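Local coordinates for protein CocE/NonD family hydrolase (Staphylococcus aureus subsp. aureus COL, PDB 3III) that probably hydrolyses ester or amide bonds, as expected of a CocE/NonD family hydrolase with an alpha/beta-hydrolase fold, at residues Phe204-Phe216 against Pro525-Val537. Residues are numbered along the deposited sequence; the frame is centred on the assembly and turned at random. Where two conformers were deposited one is given.
Sequences FHGGIPDTGFYRF and PGMKTRYEHEETV. With PLM (palmitic acid), chain G.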
loop_
_atom_site.group_PDB
_atom_site.type_symbol
_atom_site.label_atom_id
_atom_site.label_comp_id
_atom_site.label_asym_id
_atom_site.label_seq_id
_atom_site.Cartn_x
_atom_site.Cartn_y
_atom_site.Cartn_z
ATOM N N PHE A 204 2.608 1.271 -13.231
ATOM C CA PHE A 204 3.483 0.296 -13.843
ATOM C C PHE A 204 4.164 -0.497 -12.758
ATOM O O PHE A 204 4.483 -0.000 -11.686
ATOM C CB PHE A 204 4.603 0.943 -14.701
ATOM C CG PHE A 204 4.103 1.939 -15.746
ATOM C CD1 PHE A 204 3.922 1.564 -17.104
ATOM C CD2 PHE A 204 3.818 3.243 -15.371
ATOM C CE1 PHE A 204 3.417 2.454 -18.028
ATOM C CE2 PHE A 204 3.370 4.142 -16.312
ATOM C CZ PHE A 204 3.146 3.732 -17.636
ATOM N N HIS A 205 4.399 -1.749 -13.034
ATOM C CA HIS A 205 5.252 -2.545 -12.156
ATOM C C HIS A 205 6.513 -2.894 -12.892
ATOM O O HIS A 205 6.469 -3.583 -13.890
ATOM C CB HIS A 205 4.527 -3.796 -11.713
ATOM C CG HIS A 205 3.290 -3.509 -10.966
ATOM N ND1 HIS A 205 2.043 -3.716 -11.505
ATOM C CD2 HIS A 205 3.093 -2.973 -9.736
ATOM C CE1 HIS A 205 1.129 -3.346 -10.626
ATOM N NE2 HIS A 205 1.737 -2.906 -9.543
ATOM N N GLY A 206 7.653 -2.380 -12.412
ATOM C CA GLY A 206 8.901 -2.626 -13.149
ATOM C C GLY A 206 8.865 -2.107 -14.560
ATOM O O GLY A 206 9.572 -2.603 -15.435
ATOM N N GLY A 207 8.066 -1.059 -14.801
ATOM C CA GLY A 207 7.907 -0.590 -16.163
ATOM C C GLY A 207 6.791 -1.262 -16.972
ATOM O O GLY A 207 6.513 -0.839 -18.119
ATOM N N ILE A 208 6.171 -2.320 -16.440
ATOM C CA ILE A 208 5.104 -3.037 -17.203
ATOM C C ILE A 208 3.773 -2.384 -16.763
ATOM O O ILE A 208 3.454 -2.436 -15.568
ATOM C CB ILE A 208 5.056 -4.559 -16.866
ATOM C CG1 ILE A 208 6.434 -5.215 -16.963
ATOM C CG2 ILE A 208 4.007 -5.315 -17.762
ATOM C CD1 ILE A 208 6.453 -6.733 -16.472
ATOM N N PRO A 209 2.962 -1.848 -17.701
ATOM C CA PRO A 209 1.732 -1.164 -17.341
ATOM C C PRO A 209 0.680 -2.059 -16.707
ATOM O O PRO A 209 0.455 -3.173 -17.165
ATOM C CB PRO A 209 1.228 -0.563 -18.649
ATOM C CG PRO A 209 1.913 -1.275 -19.694
ATOM C CD PRO A 209 3.148 -1.937 -19.145
ATOM N N ASP A 210 0.069 -1.567 -15.638
ATOM C CA ASP A 210 -1.024 -2.269 -14.984
ATOM C C ASP A 210 -2.257 -2.019 -15.843
ATOM O O ASP A 210 -2.748 -0.896 -15.949
ATOM C CB ASP A 210 -1.236 -1.776 -13.590
ATOM C CG ASP A 210 -2.433 -2.492 -12.852
ATOM O OD1 ASP A 210 -3.015 -3.439 -13.427
ATOM O OD2 ASP A 210 -2.842 -2.022 -11.744
ATOM N N THR A 211 -2.776 -3.074 -16.421
ATOM C CA THR A 211 -3.976 -2.996 -17.248
ATOM C C THR A 211 -5.245 -3.406 -16.452
ATOM O O THR A 211 -6.396 -3.429 -16.981
ATOM C CB THR A 211 -3.831 -3.892 -18.445
ATOM O OG1 THR A 211 -3.708 -5.257 -18.019
ATOM C CG2 THR A 211 -2.645 -3.452 -19.289
ATOM N N GLY A 212 -5.039 -3.706 -15.188
ATOM C CA GLY A 212 -6.123 -4.104 -14.329
ATOM C C GLY A 212 -6.532 -3.053 -13.340
ATOM O O GLY A 212 -7.130 -2.024 -13.733
ATOM N N PHE A 213 -6.173 -3.273 -12.077
ATOM C CA PHE A 213 -6.554 -2.373 -10.991
ATOM C C PHE A 213 -6.391 -0.864 -11.281
ATOM O O PHE A 213 -7.328 -0.080 -11.063
ATOM C CB PHE A 213 -5.837 -2.681 -9.687
ATOM C CG PHE A 213 -6.242 -1.771 -8.601
ATOM C CD1 PHE A 213 -7.429 -1.971 -7.920
ATOM C CD2 PHE A 213 -5.467 -0.674 -8.286
ATOM C CE1 PHE A 213 -7.824 -1.070 -6.905
ATOM C CE2 PHE A 213 -5.834 0.197 -7.268
ATOM C CZ PHE A 213 -7.017 -0.003 -6.581
ATOM N N TYR A 214 -5.233 -0.480 -11.819
ATOM C CA TYR A 214 -4.981 0.943 -12.143
ATOM C C TYR A 214 -6.088 1.569 -12.975
ATOM O O TYR A 214 -6.552 2.711 -12.707
ATOM C CB TYR A 214 -3.664 1.095 -12.870
ATOM C CG TYR A 214 -3.355 2.525 -13.302
ATOM C CD1 TYR A 214 -2.877 3.458 -12.378
ATOM C CD2 TYR A 214 -3.582 2.952 -14.629
ATOM C CE1 TYR A 214 -2.612 4.765 -12.780
ATOM C CE2 TYR A 214 -3.335 4.230 -15.039
ATOM C CZ TYR A 214 -2.806 5.143 -14.096
ATOM O OH TYR A 214 -2.545 6.435 -14.513
ATOM N N ARG A 215 -6.481 0.853 -14.004
ATOM C CA ARG A 215 -7.512 1.294 -14.913
ATOM C C ARG A 215 -8.888 1.200 -14.286
ATOM O O ARG A 215 -9.698 2.095 -14.432
ATOM C CB ARG A 215 -7.435 0.536 -16.236
ATOM C CG ARG A 215 -6.113 0.690 -16.924
ATOM C CD ARG A 215 -6.007 0.002 -18.282
ATOM N NE ARG A 215 -4.674 0.277 -18.838
ATOM C CZ ARG A 215 -4.236 -0.179 -19.997
ATOM N NH1 ARG A 215 -4.985 -0.987 -20.735
ATOM N NH2 ARG A 215 -3.035 0.174 -20.421
ATOM N N PHE A 216 -9.141 0.144 -13.539
ATOM C CA PHE A 216 -10.398 -0.011 -12.795
ATOM C C PHE A 216 -10.613 1.159 -11.797
ATOM O O PHE A 216 -11.704 1.782 -11.704
ATOM C CB PHE A 216 -10.304 -1.320 -12.051
ATOM C CG PHE A 216 -11.352 -1.512 -10.965
ATOM C CD1 PHE A 216 -12.657 -1.839 -11.311
ATOM C CD2 PHE A 216 -11.012 -1.441 -9.618
ATOM C CE1 PHE A 216 -13.602 -2.052 -10.309
ATOM C CE2 PHE A 216 -11.942 -1.680 -8.642
ATOM C CZ PHE A 216 -13.237 -1.974 -9.001
ATOM N N PRO A 525 -14.436 -12.175 -9.737
ATOM C CA PRO A 525 -14.578 -12.494 -11.177
ATOM C C PRO A 525 -15.476 -11.455 -11.878
ATOM O O PRO A 525 -16.505 -11.058 -11.347
ATOM C CB PRO A 525 -15.212 -13.905 -11.181
ATOM C CG PRO A 525 -14.786 -14.540 -9.839
ATOM C CD PRO A 525 -14.716 -13.330 -8.850
ATOM N N GLY A 526 -15.040 -10.989 -13.042
ATOM C CA GLY A 526 -15.729 -9.920 -13.761
ATOM C C GLY A 526 -15.412 -8.464 -13.410
ATOM O O GLY A 526 -15.934 -7.544 -14.062
HETATM N N MSE A 527 -14.568 -8.263 -12.394
HETATM C CA MSE A 527 -14.192 -6.940 -11.937
HETATM C C MSE A 527 -12.718 -6.899 -11.637
HETATM O O MSE A 527 -12.204 -7.767 -10.935
HETATM C CB MSE A 527 -14.963 -6.589 -10.689
HETATM C CG MSE A 527 -14.702 -5.224 -10.191
HETATM SE SE MSE A 527 -15.853 -4.887 -8.639
HETATM C CE MSE A 527 -17.567 -4.901 -9.615
ATOM N N LYS A 528 -12.043 -5.887 -12.186
ATOM C CA LYS A 528 -10.584 -5.850 -12.185
ATOM C C LYS A 528 -10.009 -5.238 -10.902
ATOM O O LYS A 528 -9.332 -4.214 -10.935
ATOM C CB LYS A 528 -10.058 -5.143 -13.458
ATOM C CG LYS A 528 -10.279 -5.999 -14.757
ATOM C CD LYS A 528 -9.931 -5.190 -16.051
ATOM C CE LYS A 528 -9.947 -6.083 -17.361
ATOM N NZ LYS A 528 -10.354 -5.265 -18.595
ATOM N N THR A 529 -10.236 -5.916 -9.779
ATOM C CA THR A 529 -9.714 -5.421 -8.496
ATOM C C THR A 529 -8.229 -5.719 -8.287
ATOM O O THR A 529 -7.590 -5.061 -7.474
ATOM C CB THR A 529 -10.492 -6.011 -7.282
ATOM O OG1 THR A 529 -10.394 -7.413 -7.336
ATOM C CG2 THR A 529 -11.952 -5.581 -7.298
ATOM N N ARG A 530 -7.690 -6.695 -9.032
ATOM C CA ARG A 530 -6.272 -7.021 -8.936
ATOM C C ARG A 530 -5.508 -6.373 -10.090
ATOM O O ARG A 530 -6.090 -6.027 -11.134
ATOM C CB ARG A 530 -6.133 -8.526 -8.899
ATOM C CG ARG A 530 -4.766 -9.054 -8.595
ATOM C CD ARG A 530 -4.790 -10.546 -8.482
ATOM N NE ARG A 530 -3.444 -10.997 -8.213
ATOM C CZ ARG A 530 -2.799 -11.927 -8.900
ATOM N NH1 ARG A 530 -3.396 -12.608 -9.861
ATOM N NH2 ARG A 530 -1.553 -12.177 -8.618
ATOM N N TYR A 531 -4.194 -6.181 -9.923
ATOM C CA TYR A 531 -3.349 -5.822 -11.095
ATOM C C TYR A 531 -3.541 -6.864 -12.194
ATOM O O TYR A 531 -3.866 -8.024 -11.891
ATOM C CB TYR A 531 -1.858 -5.643 -10.704
ATOM C CG TYR A 531 -1.297 -6.816 -9.918
ATOM C CD1 TYR A 531 -1.170 -8.071 -10.504
ATOM C CD2 TYR A 531 -0.928 -6.672 -8.574
ATOM C CE1 TYR A 531 -0.654 -9.162 -9.782
ATOM C CE2 TYR A 531 -0.413 -7.761 -7.835
ATOM C CZ TYR A 531 -0.301 -9.008 -8.437
ATOM O OH TYR A 531 0.263 -10.066 -7.687
ATOM N N GLU A 532 -3.419 -6.421 -13.451
ATOM C CA GLU A 532 -3.247 -7.293 -14.610
ATOM C C GLU A 532 -2.145 -6.682 -15.485
ATOM O O GLU A 532 -1.828 -5.477 -15.361
ATOM C CB GLU A 532 -4.561 -7.436 -15.371
ATOM C CG GLU A 532 -5.627 -8.153 -14.572
ATOM C CD GLU A 532 -6.984 -8.270 -15.282
ATOM O OE1 GLU A 532 -7.112 -7.960 -16.481
ATOM O OE2 GLU A 532 -7.933 -8.645 -14.585
ATOM N N HIS A 533 -1.544 -7.499 -16.336
ATOM C CA HIS A 533 -0.506 -7.013 -17.225
ATOM C C HIS A 533 -0.708 -7.604 -18.619
ATOM O O HIS A 533 0.078 -8.417 -19.080
ATOM C CB HIS A 533 0.894 -7.330 -16.613
ATOM C CG HIS A 533 1.096 -6.748 -15.236
ATOM N ND1 HIS A 533 0.840 -7.462 -14.081
ATOM C CD2 HIS A 533 1.528 -5.538 -14.831
ATOM C CE1 HIS A 533 1.074 -6.701 -13.032
ATOM N NE2 HIS A 533 1.482 -5.525 -13.456
ATOM N N GLU A 534 -1.790 -7.210 -19.268
ATOM C CA GLU A 534 -2.175 -7.815 -20.530
ATOM C C GLU A 534 -1.565 -7.117 -21.748
ATOM O O GLU A 534 -1.795 -7.546 -22.879
ATOM C CB GLU A 534 -3.694 -7.836 -20.668
ATOM C CG GLU A 534 -4.406 -8.613 -19.574
ATOM C CD GLU A 534 -4.408 -10.086 -19.787
ATOM O OE1 GLU A 534 -4.710 -10.572 -20.897
ATOM O OE2 GLU A 534 -4.118 -10.786 -18.820
ATOM N N GLU A 535 -0.835 -6.020 -21.536
ATOM C CA GLU A 535 -0.120 -5.377 -22.631
ATOM C C GLU A 535 1.373 -5.659 -22.482
ATOM O O GLU A 535 2.071 -4.968 -21.732
ATOM C CB GLU A 535 -0.431 -3.863 -22.672
ATOM C CG GLU A 535 -1.846 -3.614 -23.156
ATOM C CD GLU A 535 -2.364 -2.200 -22.897
ATOM O OE1 GLU A 535 -1.584 -1.299 -22.519
ATOM O OE2 GLU A 535 -3.579 -1.989 -23.081
ATOM N N THR A 536 1.827 -6.694 -23.184
ATOM C CA THR A 536 3.161 -7.280 -22.995
ATOM C C THR A 536 4.011 -7.084 -24.257
ATOM O O THR A 536 3.470 -7.073 -25.356
ATOM C CB THR A 536 3.070 -8.823 -22.688
ATOM O OG1 THR A 536 4.365 -9.318 -22.399
ATOM C CG2 THR A 536 2.541 -9.584 -23.904
ATOM N N VAL A 537 5.335 -6.970 -24.078
ATOM C CA VAL A 537 6.351 -7.004 -25.179
ATOM C C VAL A 537 6.863 -8.405 -25.520
ATOM O O VAL A 537 7.650 -8.577 -26.448
ATOM C CB VAL A 537 7.626 -6.178 -24.803
ATOM C CG1 VAL A 537 7.306 -4.702 -24.620
ATOM C CG2 VAL A 537 8.307 -6.769 -23.515
HETATM C C1 PLM G . -9.072 1.784 -2.916
HETATM O O1 PLM G . -8.556 2.867 -2.649
HETATM O O2 PLM G . -8.560 0.761 -2.427
HETATM C C2 PLM G . -10.252 1.744 -3.834
HETATM C C3 PLM G . -10.920 0.381 -3.870
HETATM C C4 PLM G . -12.223 0.308 -4.666
HETATM C C5 PLM G . -13.032 -1.002 -4.434
HETATM C C6 PLM G . -13.982 -1.442 -5.581
HETATM C C7 PLM G . -15.460 -1.792 -5.282
HETATM C C8 PLM G . -15.834 -3.289 -5.117
HETATM O O HOH W 1 -6.132 -6.249 -18.225
#
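Selenomethionine Met-527 and Phe-216 open an interface between the alpha/beta-hydrolase part of the chain and a loop of its C-terminal beta-rich part, a worked example of how an irregular loop docks on an Asx turn and the helix start behind it. In the modelled conformer, CG of Met-527 packs against CE1 of Phe-216 and the selenium makes an oblique Met-aromatic contact, while palmitic acid meets the edge of that ring. The carbonyl carbon of Lys-528 then sits over one face of Phe-216, offset toward the rim. Thr-529 sets its CG2 near CE2 of the same ring, and its carbonyl O approaches CD1 of Phe-213. Arg-530 O accepts a bent bond from Phe-213 N in the helix's first turn and lies 3.7 Å from CA of Gly-212, the N-cap. Tyr-531 presents its CB to CE1 of His-205. Glu-532 pairs with the turn twice: its O takes Thr-211 N (2.8 Å), and its N reaches Asp-210 OD1 (3.0 Å). With CG anti to the backbone N (chi1 179°), Asp-210 carries its carboxylate to the helix start, where OD2 takes Tyr-214 N and OD1 takes Gly-212 N, from the face opposite Glu-532 N. His-533 NE2 and His-205 ND1 share a 2.7 Å hydrogen bond that either could donate, ring planes 72° apart; ND1 of His-533 is bonded to Glu-517. Glu-534 N gives Thr-211 OG1 a nearly straight bond. Finally Glu-535 forms a two-nitrogen salt bridge with Arg-215, whose NE bonds Gln-238; the planes are tilted 56°, NH1 to OE2 and NH2 to OE1 both 2.9 Å, with Thr-211 CG2 above one guanidinium face, displaced toward its rim.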